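PDB 1F00: intimin from Escherichia coli, which mediates adhesion of enteropathogenic bacteria to host cells by binding the receptor Tir, probably through its C-terminal lectin-like end. Local coordinates for residues A1-I6 / V25-G30; K47-T52 / K62-S67; A226-E231 / D259-N264. One frame throughout, in Å; residues are numbered along the deposited sequence.

Contact 1 of 3, residues A1-I6 / V25-G30; sequences ASITEI and VKVMKG
M28 N gives S2 O a short, nearly straight hydrogen bond (2.8 Å, 170° at the hydrogen), and the same pair is closed in return by S2 N to M28 O at 3.1 Å, a more bent bond. One step on, I3 and V27 form a non-hydrogen-bonded antiparallel pair, flanked by CA-H...O contacts from V27 CA to S2 O and from I3 CA to K26 O. T4 N then reaches that same K26 O at 2.9 Å, almost in line with the carbonyl, while K26 N turns to E5 O. Two residues, T4 and E5, lie between I3 and I6, but only K26 between V27 and V25: a beta bulge, with a psi near zero (-4°) at T4 breaking the extended geometry, after which I6 and V25 fall back into register. T4, at the bulge, crosses M28 at about a right angle. It holds OG1 between its backbone N and carbonyl carbon (chi1 60°), which sets the hydroxyl 3.3 Å from M28 CG while CG2 lies beside M28 CB. E5 and K26 run alongside each other, CB to CB, then lead outward with their charged ends apart. The inner face is aliphatic. I6 CG1 lies 3.7 Å from V25 CG1, the two side chains pointing the same way, and I3 CG1 meets V27 CG2 at 4.1 Å. Across the interior, V86 packs on I3 and I6, F41 on V25, and V39 on V27. Strand 2-8 is thus paired along strand 21-29, with one face turned inward onto a second sheet, as in the first two strands of an immunoglobulin-like sandwich.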
ATOM      1  N   ALA A   1     -30.027  28.326  31.054  1.00 30.88           N
ATOM      2  CA  ALA A   1     -31.039  29.101  30.287  1.00 29.45           C
ATOM      3  C   ALA A   1     -30.846  28.923  28.783  1.00 28.72           C
ATOM      4  O   ALA A   1     -31.816  28.736  28.047  1.00 29.50           O
ATOM      5  CB  ALA A   1     -30.951  30.577  30.659  1.00 30.16           C
ATOM      6  N   SER A   2     -29.599  28.979  28.322  1.00 28.03           N
ATOM      7  CA  SER A   2     -29.336  28.811  26.896  1.00 28.32           C
ATOM      8  C   SER A   2     -27.934  28.314  26.547  1.00 25.09           C
ATOM      9  O   SER A   2     -26.948  28.678  27.189  1.00 26.39           O
ATOM     10  CB  SER A   2     -29.604  30.122  26.157  1.00 28.54           C
ATOM     11  OG  SER A   2     -29.484  29.944  24.758  1.00 27.14           O
ATOM     12  N   ILE A   3     -27.858  27.473  25.523  1.00 24.89           N
ATOM     13  CA  ILE A   3     -26.583  26.937  25.064  1.00 23.34           C
ATOM     14  C   ILE A   3     -25.938  28.017  24.203  1.00 23.51           C
ATOM     15  O   ILE A   3     -26.496  28.427  23.187  1.00 22.64           O
ATOM     16  CB  ILE A   3     -26.791  25.647  24.238  1.00 23.52           C
ATOM     17  CG1 ILE A   3     -27.273  24.521  25.154  1.00 24.67           C
ATOM     18  CG2 ILE A   3     -25.498  25.244  23.542  1.00 23.01           C
ATOM     19  CD1 ILE A   3     -27.728  23.278  24.411  1.00 25.27           C
ATOM     20  N   THR A   4     -24.769  28.485  24.622  1.00 21.45           N
ATOM     21  CA  THR A   4     -24.070  29.537  23.892  1.00 24.48           C
ATOM     22  C   THR A   4     -22.821  29.031  23.181  1.00 24.07           C
ATOM     23  O   THR A   4     -22.151  29.779  22.469  1.00 23.01           O
ATOM     24  CB  THR A   4     -23.669  30.671  24.837  1.00 23.31           C
ATOM     25  OG1 THR A   4     -22.802  30.157  25.854  1.00 25.99           O
ATOM     26  CG2 THR A   4     -24.909  31.277  25.485  1.00 24.93           C
ATOM     27  N   GLU A   5     -22.513  27.754  23.383  1.00 24.64           N
ATOM     28  CA  GLU A   5     -21.352  27.132  22.758  1.00 26.98           C
ATOM     29  C   GLU A   5     -21.667  25.660  22.540  1.00 26.35           C
ATOM     30  O   GLU A   5     -22.264  25.011  23.402  1.00 26.98           O
ATOM     31  CB  GLU A   5     -20.113  27.245  23.665  1.00 27.68           C
ATOM     32  CG  GLU A   5     -19.663  28.665  23.988  1.00 31.15           C
ATOM     33  CD  GLU A   5     -18.719  29.255  22.946  1.00 34.70           C
ATOM     34  OE1 GLU A   5     -18.446  30.474  23.022  1.00 37.53           O
ATOM     35  OE2 GLU A   5     -18.243  28.511  22.060  1.00 35.69           O
ATOM     36  N   ILE A   6     -21.279  25.140  21.383  1.00 24.60           N
ATOM     37  CA  ILE A   6     -21.481  23.732  21.074  1.00 25.02           C
ATOM     38  C   ILE A   6     -20.354  23.366  20.116  1.00 25.08           C
ATOM     39  O   ILE A   6     -20.394  23.685  18.928  1.00 23.97           O
ATOM     40  CB  ILE A   6     -22.883  23.479  20.454  1.00 25.98           C
ATOM     41  CG1 ILE A   6     -23.071  21.983  20.198  1.00 26.40           C
ATOM     42  CG2 ILE A   6     -23.065  24.297  19.186  1.00 27.19           C
ATOM     43  CD1 ILE A   6     -24.523  21.581  19.972  1.00 29.93           C
ATOM     44  N   VAL A  25     -20.771  21.444  25.319  1.00 27.73           N
ATOM     45  CA  VAL A  25     -21.706  22.560  25.266  1.00 28.29           C
ATOM     46  C   VAL A  25     -21.557  23.399  26.524  1.00 28.45           C
ATOM     47  O   VAL A  25     -21.077  22.923  27.554  1.00 27.30           O
ATOM     48  CB  VAL A  25     -23.181  22.091  25.170  1.00 28.88           C
ATOM     49  CG1 VAL A  25     -23.426  21.396  23.847  1.00 29.01           C
ATOM     50  CG2 VAL A  25     -23.515  21.169  26.331  1.00 29.97           C
ATOM     51  N   LYS A  26     -21.956  24.661  26.430  1.00 28.99           N
ATOM     52  CA  LYS A  26     -21.887  25.556  27.573  1.00 27.62           C
ATOM     53  C   LYS A  26     -23.253  26.212  27.701  1.00 28.79           C
ATOM     54  O   LYS A  26     -23.802  26.713  26.719  1.00 27.25           O
ATOM     55  CB  LYS A  26     -20.804  26.615  27.361  1.00 28.60           C
ATOM     56  CG  LYS A  26     -20.625  27.552  28.542  1.00 29.84           C
ATOM     57  CD  LYS A  26     -19.478  28.522  28.323  1.00 29.50           C
ATOM     58  CE  LYS A  26     -19.264  29.394  29.553  1.00 31.18           C
ATOM     59  NZ  LYS A  26     -18.120  30.332  29.402  1.00 32.49           N
ATOM     60  N   VAL A  27     -23.814  26.168  28.905  1.00 29.14           N
ATOM     61  CA  VAL A  27     -25.114  26.770  29.165  1.00 29.06           C
ATOM     62  C   VAL A  27     -24.887  28.049  29.955  1.00 29.96           C
ATOM     63  O   VAL A  27     -24.187  28.050  30.968  1.00 29.62           O
ATOM     64  CB  VAL A  27     -26.022  25.815  29.963  1.00 29.62           C
ATOM     65  CG1 VAL A  27     -27.345  26.489  30.276  1.00 29.43           C
ATOM     66  CG2 VAL A  27     -26.257  24.544  29.164  1.00 26.57           C
ATOM     67  N   MET A  28     -25.476  29.139  29.483  1.00 29.50           N
ATOM     68  CA  MET A  28     -25.308  30.427  30.137  1.00 30.46           C
ATOM     69  C   MET A  28     -26.609  31.180  30.353  1.00 29.90           C
ATOM     70  O   MET A  28     -27.632  30.901  29.724  1.00 28.07           O
ATOM     71  CB  MET A  28     -24.376  31.314  29.308  1.00 32.98           C
ATOM     72  CG  MET A  28     -22.972  30.774  29.126  1.00 35.84           C
ATOM     73  SD  MET A  28     -21.995  30.943  30.619  1.00 41.37           S
ATOM     74  CE  MET A  28     -21.339  32.607  30.405  1.00 38.30           C
ATOM     75  N   LYS A  29     -26.539  32.138  31.266  1.00 30.74           N
ATOM     76  CA  LYS A  29     -27.648  33.017  31.585  1.00 31.78           C
ATOM     77  C   LYS A  29     -26.955  34.364  31.664  1.00 32.23           C
ATOM     78  O   LYS A  29     -26.581  34.826  32.743  1.00 32.59           O
ATOM     79  CB  LYS A  29     -28.266  32.661  32.933  1.00 33.36           C
ATOM     80  CG  LYS A  29     -29.521  33.460  33.237  1.00 37.24           C
ATOM     81  CD  LYS A  29     -30.097  33.110  34.598  1.00 39.51           C
ATOM     82  CE  LYS A  29     -31.358  33.911  34.871  1.00 41.17           C
ATOM     83  NZ  LYS A  29     -31.097  35.372  34.755  1.00 43.11           N
ATOM     84  N   GLY A  30     -26.764  34.984  30.507  1.00 31.22           N
ATOM     85  CA  GLY A  30     -26.072  36.253  30.471  1.00 32.56           C
ATOM     86  C   GLY A  30     -24.604  35.937  30.676  1.00 33.45           C
ATOM     87  O   GLY A  30     -24.102  34.954  30.128  1.00 32.00           O
TER

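Contact 2 of 3, residues K47-T52 / K62-S67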
ATOM      1  N   LYS A  47     -23.551   6.242  18.053  1.00 28.70           N
ATOM      2  CA  LYS A  47     -23.952   5.974  19.432  1.00 29.51           C
ATOM      3  C   LYS A  47     -23.411   7.018  20.400  1.00 27.22           C
ATOM      4  O   LYS A  47     -22.205   7.241  20.479  1.00 27.65           O
ATOM      5  CB  LYS A  47     -23.444   4.600  19.883  1.00 32.56           C
ATOM      6  CG  LYS A  47     -24.342   3.424  19.542  1.00 38.02           C
ATOM      7  CD  LYS A  47     -23.843   2.166  20.256  1.00 40.19           C
ATOM      8  CE  LYS A  47     -24.811   1.002  20.106  1.00 42.57           C
ATOM      9  NZ  LYS A  47     -24.991   0.602  18.682  1.00 46.77           N
ATOM     10  N   LEU A  48     -24.307   7.647  21.149  1.00 26.13           N
ATOM     11  CA  LEU A  48     -23.914   8.652  22.125  1.00 27.00           C
ATOM     12  C   LEU A  48     -23.635   7.988  23.470  1.00 28.02           C
ATOM     13  O   LEU A  48     -24.359   7.081  23.883  1.00 27.75           O
ATOM     14  CB  LEU A  48     -25.030   9.686  22.292  1.00 27.25           C
ATOM     15  CG  LEU A  48     -25.261  10.652  21.129  1.00 27.11           C
ATOM     16  CD1 LEU A  48     -26.623  11.314  21.262  1.00 23.82           C
ATOM     17  CD2 LEU A  48     -24.147  11.693  21.116  1.00 25.86           C
ATOM     18  N   SER A  49     -22.583   8.439  24.147  1.00 28.91           N
ATOM     19  CA  SER A  49     -22.229   7.888  25.451  1.00 30.23           C
ATOM     20  C   SER A  49     -23.446   7.937  26.372  1.00 32.20           C
ATOM     21  O   SER A  49     -23.784   6.949  27.030  1.00 32.51           O
ATOM     22  CB  SER A  49     -21.075   8.685  26.063  1.00 29.94           C
ATOM     23  OG  SER A  49     -21.384  10.067  26.140  1.00 30.23           O
ATOM     24  N   ASN A  50     -24.103   9.093  26.404  1.00 32.28           N
ATOM     25  CA  ASN A  50     -25.294   9.298  27.226  1.00 34.55           C
ATOM     26  C   ASN A  50     -26.231  10.271  26.517  1.00 33.95           C
ATOM     27  O   ASN A  50     -25.774  11.178  25.824  1.00 32.49           O
ATOM     28  CB  ASN A  50     -24.908   9.863  28.597  1.00 35.56           C
ATOM     29  CG  ASN A  50     -24.231   8.835  29.484  1.00 39.00           C
ATOM     30  OD1 ASN A  50     -24.820   7.804  29.820  1.00 40.93           O
ATOM     31  ND2 ASN A  50     -22.989   9.109  29.870  1.00 39.77           N
ATOM     32  N   SER A  51     -27.535  10.081  26.682  1.00 34.58           N
ATOM     33  CA  SER A  51     -28.506  10.963  26.043  1.00 35.08           C
ATOM     34  C   SER A  51     -28.722  12.232  26.866  1.00 35.54           C
ATOM     35  O   SER A  51     -29.194  13.244  26.350  1.00 34.66           O
ATOM     36  CB  SER A  51     -29.838  10.237  25.850  1.00 35.15           C
ATOM     37  OG  SER A  51     -30.401   9.875  27.096  1.00 36.25           O
ATOM     38  N   THR A  52     -28.381  12.175  28.149  1.00 35.93           N
ATOM     39  CA  THR A  52     -28.542  13.332  29.024  1.00 35.82           C
ATOM     40  C   THR A  52     -27.292  13.559  29.855  1.00 36.36           C
ATOM     41  O   THR A  52     -26.588  12.613  30.205  1.00 37.35           O
ATOM     42  CB  THR A  52     -29.741  13.160  29.974  1.00 35.32           C
ATOM     43  OG1 THR A  52     -29.535  12.012  30.804  1.00 35.78           O
ATOM     44  CG2 THR A  52     -31.023  12.989  29.180  1.00 34.45           C
ATOM     45  N   LYS A  62     -20.656  17.509  28.632  1.00 30.99           N
ATOM     46  CA  LYS A  62     -19.941  16.776  27.597  1.00 31.87           C
ATOM     47  C   LYS A  62     -20.444  15.358  27.351  1.00 30.61           C
ATOM     48  O   LYS A  62     -20.900  14.683  28.268  1.00 30.86           O
ATOM     49  CB  LYS A  62     -18.460  16.748  27.974  1.00 34.91           C
ATOM     50  CG  LYS A  62     -17.601  15.753  27.230  1.00 38.94           C
ATOM     51  CD  LYS A  62     -16.195  15.701  27.827  1.00 42.85           C
ATOM     52  CE  LYS A  62     -15.398  16.977  27.557  1.00 45.59           C
ATOM     53  NZ  LYS A  62     -16.003  18.206  28.147  1.00 47.03           N
ATOM     54  N   VAL A  63     -20.354  14.923  26.096  1.00 29.77           N
ATOM     55  CA  VAL A  63     -20.761  13.578  25.688  1.00 28.57           C
ATOM     56  C   VAL A  63     -19.897  13.149  24.500  1.00 28.24           C
ATOM     57  O   VAL A  63     -19.320  13.993  23.815  1.00 27.42           O
ATOM     58  CB  VAL A  63     -22.242  13.529  25.264  1.00 28.86           C
ATOM     59  CG1 VAL A  63     -23.134  13.899  26.439  1.00 30.58           C
ATOM     60  CG2 VAL A  63     -22.477  14.469  24.089  1.00 28.85           C
ATOM     61  N   THR A  64     -19.803  11.843  24.263  1.00 26.40           N
ATOM     62  CA  THR A  64     -19.001  11.329  23.156  1.00 26.20           C
ATOM     63  C   THR A  64     -19.848  10.562  22.148  1.00 25.45           C
ATOM     64  O   THR A  64     -20.891  10.004  22.492  1.00 25.78           O
ATOM     65  CB  THR A  64     -17.877  10.402  23.659  1.00 27.18           C
ATOM     66  OG1 THR A  64     -18.444   9.326  24.412  1.00 25.89           O
ATOM     67  CG2 THR A  64     -16.902  11.173  24.532  1.00 27.25           C
ATOM     68  N   LEU A  65     -19.383  10.536  20.902  1.00 25.41           N
ATOM     69  CA  LEU A  65     -20.087   9.859  19.816  1.00 24.16           C
ATOM     70  C   LEU A  65     -19.155   8.887  19.090  1.00 24.29           C
ATOM     71  O   LEU A  65     -18.003   9.215  18.810  1.00 24.25           O
ATOM     72  CB  LEU A  65     -20.604  10.899  18.810  1.00 25.75           C
ATOM     73  CG  LEU A  65     -21.632  10.567  17.716  1.00 25.25           C
ATOM     74  CD1 LEU A  65     -21.595  11.672  16.672  1.00 23.67           C
ATOM     75  CD2 LEU A  65     -21.337   9.247  17.043  1.00 30.21           C
ATOM     76  N   THR A  66     -19.666   7.698  18.787  1.00 23.82           N
ATOM     77  CA  THR A  66     -18.909   6.683  18.056  1.00 24.38           C
ATOM     78  C   THR A  66     -19.846   6.126  16.990  1.00 24.48           C
ATOM     79  O   THR A  66     -21.050   6.391  17.025  1.00 24.92           O
ATOM     80  CB  THR A  66     -18.464   5.530  18.971  1.00 24.77           C
ATOM     81  OG1 THR A  66     -19.618   4.859  19.490  1.00 25.07           O
ATOM     82  CG2 THR A  66     -17.635   6.061  20.129  1.00 24.28           C
ATOM     83  N   SER A  67     -19.311   5.361  16.044  1.00 22.64           N
ATOM     84  CA  SER A  67     -20.143   4.790  14.991  1.00 23.58           C
ATOM     85  C   SER A  67     -19.534   3.520  14.407  1.00 25.13           C
ATOM     86  O   SER A  67     -18.312   3.373  14.361  1.00 24.44           O
ATOM     87  CB  SER A  67     -20.354   5.822  13.878  1.00 22.98           C
ATOM     88  OG  SER A  67     -21.237   5.334  12.883  1.00 24.96           O
TER
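K47-S49 and T64-T66 meet as antiparallel strands in the immunoglobulin-like domain: the two-residue strand 47-48 is added to strand 60-66, whose other neighbour is strand 21-29, so that 2-8, 21-29, 60-66 and 47-48 follow one another across one sheet of the sandwich. K47 and T66 are the hydrogen-bonded pair, gripped in both directions by K47 N to T66 O at 2.7 Å and T66 N to K47 O at 3.1 Å. L48 and L65 follow as a non-hydrogen-bonded pair, with L48 CA close to T64 O and L65 CA close to K47 O. S49 N continues the pattern to T64 O at 2.8 Å, but there the chain takes helical backbone torsions and leaves the sheet. The serine hydroxyl takes over where a main-chain carbonyl would be expected. With OG held between backbone N and carbonyl carbon (chi1 55°), it accepts T64 N at 3.0 Å in an almost straight bond (174°), so the side chain prolongs the pairing beyond the end of the strand. S49 CB itself lies 3.2 Å from T64 OG1, a close contact. Toward the domain interior, the tip of L48 reaches over strand 60-66: CD2 lies 3.9 Å from T64 O and packs loosely against L65 CB and V63 CG2. F41 of the facing sheet packs on both L48 and V63. On the outward face, K47 CB passes T66 OG1 before its long chain leads away from the strand. Past the serine, V63 CG1 lies 3.8 Å from N50 O, a buried carbonyl oxygen with no hydrogen-bond partner in the model.

Contact 3 of 3, residues A226-E231 / D259-N264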
ATOM      1  N   ALA A 226       5.703 -11.539 -19.147  1.00 15.96           N
ATOM      2  CA  ALA A 226       6.650 -10.888 -20.053  1.00 15.66           C
ATOM      3  C   ALA A 226       7.286  -9.633 -19.434  1.00 15.27           C
ATOM      4  O   ALA A 226       6.589  -8.685 -19.083  1.00 15.11           O
ATOM      5  CB  ALA A 226       5.951 -10.534 -21.364  1.00 15.57           C
ATOM      6  N   ALA A 227       8.612  -9.630 -19.326  1.00 14.65           N
ATOM      7  CA  ALA A 227       9.337  -8.513 -18.724  1.00 15.24           C
ATOM      8  C   ALA A 227       9.103  -7.144 -19.348  1.00 16.59           C
ATOM      9  O   ALA A 227       9.117  -6.135 -18.641  1.00 14.74           O
ATOM     10  CB  ALA A 227      10.836  -8.809 -18.715  1.00 15.32           C
ATOM     11  N   ASN A 228       8.893  -7.095 -20.661  1.00 16.91           N
ATOM     12  CA  ASN A 228       8.707  -5.807 -21.319  1.00 18.74           C
ATOM     13  C   ASN A 228       7.362  -5.143 -21.059  1.00 19.91           C
ATOM     14  O   ASN A 228       7.007  -4.165 -21.714  1.00 19.19           O
ATOM     15  CB  ASN A 228       8.969  -5.922 -22.826  1.00 20.62           C
ATOM     16  CG  ASN A 228       8.012  -6.861 -23.526  1.00 20.04           C
ATOM     17  OD1 ASN A 228       7.987  -6.919 -24.753  1.00 27.60           O
ATOM     18  ND2 ASN A 228       7.226  -7.600 -22.760  1.00 22.33           N
ATOM     19  N   LYS A 229       6.615  -5.680 -20.099  1.00 18.58           N
ATOM     20  CA  LYS A 229       5.335  -5.102 -19.716  1.00 20.57           C
ATOM     21  C   LYS A 229       5.649  -4.059 -18.650  1.00 19.65           C
ATOM     22  O   LYS A 229       4.816  -3.220 -18.312  1.00 18.90           O
ATOM     23  CB  LYS A 229       4.408  -6.170 -19.135  1.00 20.59           C
ATOM     24  CG  LYS A 229       3.745  -7.036 -20.187  1.00 24.65           C
ATOM     25  CD  LYS A 229       2.766  -6.225 -21.015  1.00 27.43           C
ATOM     26  CE  LYS A 229       2.101  -7.098 -22.066  1.00 32.45           C
ATOM     27  NZ  LYS A 229       1.529  -8.330 -21.451  1.00 36.03           N
ATOM     28  N   TYR A 230       6.871  -4.129 -18.128  1.00 17.52           N
ATOM     29  CA  TYR A 230       7.323  -3.202 -17.106  1.00 18.47           C
ATOM     30  C   TYR A 230       8.116  -2.059 -17.731  1.00 19.09           C
ATOM     31  O   TYR A 230       8.955  -2.269 -18.605  1.00 18.59           O
ATOM     32  CB  TYR A 230       8.149  -3.949 -16.055  1.00 17.33           C
ATOM     33  CG  TYR A 230       7.347  -5.072 -15.436  1.00 18.94           C
ATOM     34  CD1 TYR A 230       7.457  -6.379 -15.910  1.00 16.50           C
ATOM     35  CD2 TYR A 230       6.382  -4.802 -14.467  1.00 17.48           C
ATOM     36  CE1 TYR A 230       6.612  -7.388 -15.442  1.00 17.95           C
ATOM     37  CE2 TYR A 230       5.535  -5.800 -13.995  1.00 19.97           C
ATOM     38  CZ  TYR A 230       5.651  -7.088 -14.490  1.00 16.46           C
ATOM     39  OH  TYR A 230       4.775  -8.055 -14.059  1.00 13.17           O
ATOM     40  N   GLU A 231       7.810  -0.849 -17.274  1.00 19.80           N
ATOM     41  CA  GLU A 231       8.424   0.380 -17.760  1.00 20.40           C
ATOM     42  C   GLU A 231       9.910   0.269 -18.071  1.00 18.02           C
ATOM     43  O   GLU A 231      10.360   0.653 -19.152  1.00 18.75           O
ATOM     44  CB  GLU A 231       8.199   1.490 -16.724  1.00 25.40           C
ATOM     45  CG  GLU A 231       8.694   2.865 -17.121  1.00 28.18           C
ATOM     46  CD  GLU A 231       8.054   3.367 -18.402  1.00 33.55           C
ATOM     47  OE1 GLU A 231       6.859   3.072 -18.629  1.00 33.78           O
ATOM     48  OE2 GLU A 231       8.746   4.066 -19.177  1.00 36.02           O
ATOM     49  N   ASP A 259      14.090 -16.796 -22.465  1.00 14.20           N
ATOM     50  CA  ASP A 259      13.763 -15.421 -22.794  1.00 13.72           C
ATOM     51  C   ASP A 259      12.713 -14.885 -21.826  1.00 14.58           C
ATOM     52  O   ASP A 259      11.581 -15.373 -21.801  1.00 14.20           O
ATOM     53  CB  ASP A 259      13.251 -15.390 -24.240  1.00 14.96           C
ATOM     54  CG  ASP A 259      13.233 -14.003 -24.833  1.00 15.55           C
ATOM     55  OD1 ASP A 259      13.607 -13.872 -26.023  1.00 17.07           O
ATOM     56  OD2 ASP A 259      12.836 -13.051 -24.128  1.00 14.11           O
ATOM     57  N   LEU A 260      13.092 -13.883 -21.033  1.00 13.08           N
ATOM     58  CA  LEU A 260      12.182 -13.298 -20.059  1.00 14.71           C
ATOM     59  C   LEU A 260      11.020 -12.536 -20.689  1.00 15.72           C
ATOM     60  O   LEU A 260      10.135 -12.051 -19.978  1.00 14.33           O
ATOM     61  CB  LEU A 260      12.947 -12.399 -19.080  1.00 15.60           C
ATOM     62  CG  LEU A 260      13.823 -13.163 -18.073  1.00 15.44           C
ATOM     63  CD1 LEU A 260      14.607 -12.183 -17.217  1.00 17.20           C
ATOM     64  CD2 LEU A 260      12.944 -14.052 -17.196  1.00 16.23           C
ATOM     65  N   VAL A 261      11.028 -12.421 -22.016  1.00 15.67           N
ATOM     66  CA  VAL A 261       9.924 -11.766 -22.715  1.00 15.26           C
ATOM     67  C   VAL A 261       9.120 -12.818 -23.478  1.00 16.93           C
ATOM     68  O   VAL A 261       7.906 -12.929 -23.308  1.00 16.57           O
ATOM     69  CB  VAL A 261      10.400 -10.696 -23.729  1.00 17.72           C
ATOM     70  CG1 VAL A 261       9.225 -10.273 -24.619  1.00 19.09           C
ATOM     71  CG2 VAL A 261      10.932  -9.467 -22.991  1.00 17.25           C
ATOM     72  N   LYS A 262       9.812 -13.610 -24.289  1.00 16.97           N
ATOM     73  CA  LYS A 262       9.172 -14.628 -25.118  1.00 18.44           C
ATOM     74  C   LYS A 262       9.173 -16.058 -24.569  1.00 19.63           C
ATOM     75  O   LYS A 262       8.662 -16.963 -25.232  1.00 19.04           O
ATOM     76  CB  LYS A 262       9.840 -14.637 -26.500  1.00 21.39           C
ATOM     77  CG  LYS A 262      10.075 -13.245 -27.072  1.00 19.93           C
ATOM     78  CD  LYS A 262      10.519 -13.267 -28.524  1.00 27.13           C
ATOM     79  CE  LYS A 262      11.933 -13.798 -28.694  1.00 29.68           C
ATOM     80  NZ  LYS A 262      12.412 -13.554 -30.090  1.00 33.50           N
ATOM     81  N   GLN A 263       9.708 -16.260 -23.364  1.00 17.09           N
ATOM     82  CA  GLN A 263       9.816 -17.602 -22.780  1.00 18.37           C
ATOM     83  C   GLN A 263      10.811 -18.276 -23.738  1.00 19.33           C
ATOM     84  O   GLN A 263      12.024 -18.110 -23.593  1.00 19.38           O
ATOM     85  CB  GLN A 263       8.447 -18.303 -22.774  1.00 18.66           C
ATOM     86  CG  GLN A 263       7.383 -17.563 -21.951  1.00 18.93           C
ATOM     87  CD  GLN A 263       6.015 -18.237 -21.978  1.00 18.88           C
ATOM     88  OE1 GLN A 263       5.832 -19.315 -21.421  1.00 19.90           O
ATOM     89  NE2 GLN A 263       5.053 -17.600 -22.632  1.00 19.89           N
ATOM     90  N   ASN A 264      10.304 -19.034 -24.705  1.00 17.26           N
ATOM     91  CA  ASN A 264      11.150 -19.629 -25.743  1.00 17.95           C
ATOM     92  C   ASN A 264      12.469 -20.278 -25.288  1.00 16.12           C
ATOM     93  O   ASN A 264      13.549 -19.817 -25.659  1.00 16.00           O
ATOM     94  CB  ASN A 264      11.461 -18.523 -26.765  1.00 15.28           C
ATOM     95  CG  ASN A 264      11.986 -19.050 -28.092  1.00 19.05           C
ATOM     96  OD1 ASN A 264      12.808 -18.397 -28.737  1.00 18.60           O
ATOM     97  ND2 ASN A 264      11.497 -20.208 -28.519  1.00 15.13           N
TER
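V261 holds CG1 anti to its backbone N (chi1 168°) and CG2 beside that N, presenting both methyls to N228, whose own CG sits between backbone N and carbonyl carbon (chi1 62°). The two side chains cross at about a right angle, with the carboxamide carbon N228 CG 3.8 Å from V261 CG1 and N228 CB near V261 CG2. This contact belongs to the C-type lectin-like domain. It sets the 3-10 turn 227-229, in the loop after helix 214-224, against the tip of the beta hairpin made by strands 254-259 and 263-270. One hydrogen bond joins the segments: A227 N to L260 O, 2.9 Å and close to straight (169°), the donor tilted somewhat from the carbonyl plane. The backbones come close here, A226 CA to V261 CA 4.3 Å. A227 CB rests 3.5 Å from L260 O and 4.2 Å from L260 CB, and A226 CB lies against V261 O. Beyond the contact, F221 of helix 214-224 touches A226 and V220 touches L260, while I239 packs on A227 and V261. Y230 OH is hydrogen-bonded to G108 N and W224 O, and A227 and Y230 touch L120; the turn thus also borders the adjoining Ig-like region. At the hairpin tip, D259 OD2 bonds V261 N in an Asx turn and K262 N as well, an Asx motif. V261 N shares a peptide with L260 O, the acceptor of A227 N, so its bond would help to orient that carbonyl. I239 N also bonds OD2, and T238 OG1 is hydrogen-bonded to OD1. D259 OD2 takes V261 N at 2.9 Å on its anti side, near the carboxylate plane, and K262 N at 3.1 Å from well above that plane.

Contacts 1 and 2 belong to one Ig-like domain and one sheet, since strands 21-29 and 60-66 are neighbours in it. Contact 1 joins strand 2-8 to 21-29 and contact 2 joins 47-48 to 60-66; their centres lie about 19 Å apart and their nearest atoms about 5 Å, and the two do not touch. F41 of the facing sheet is common to both. Contact 3 is in the lectin-like domain on the opposite side of the chain's centre, about 71 Å from contact 1 and about 58 Å from contact 2, centre to centre. The separation reflects an elongated, multidomain molecule.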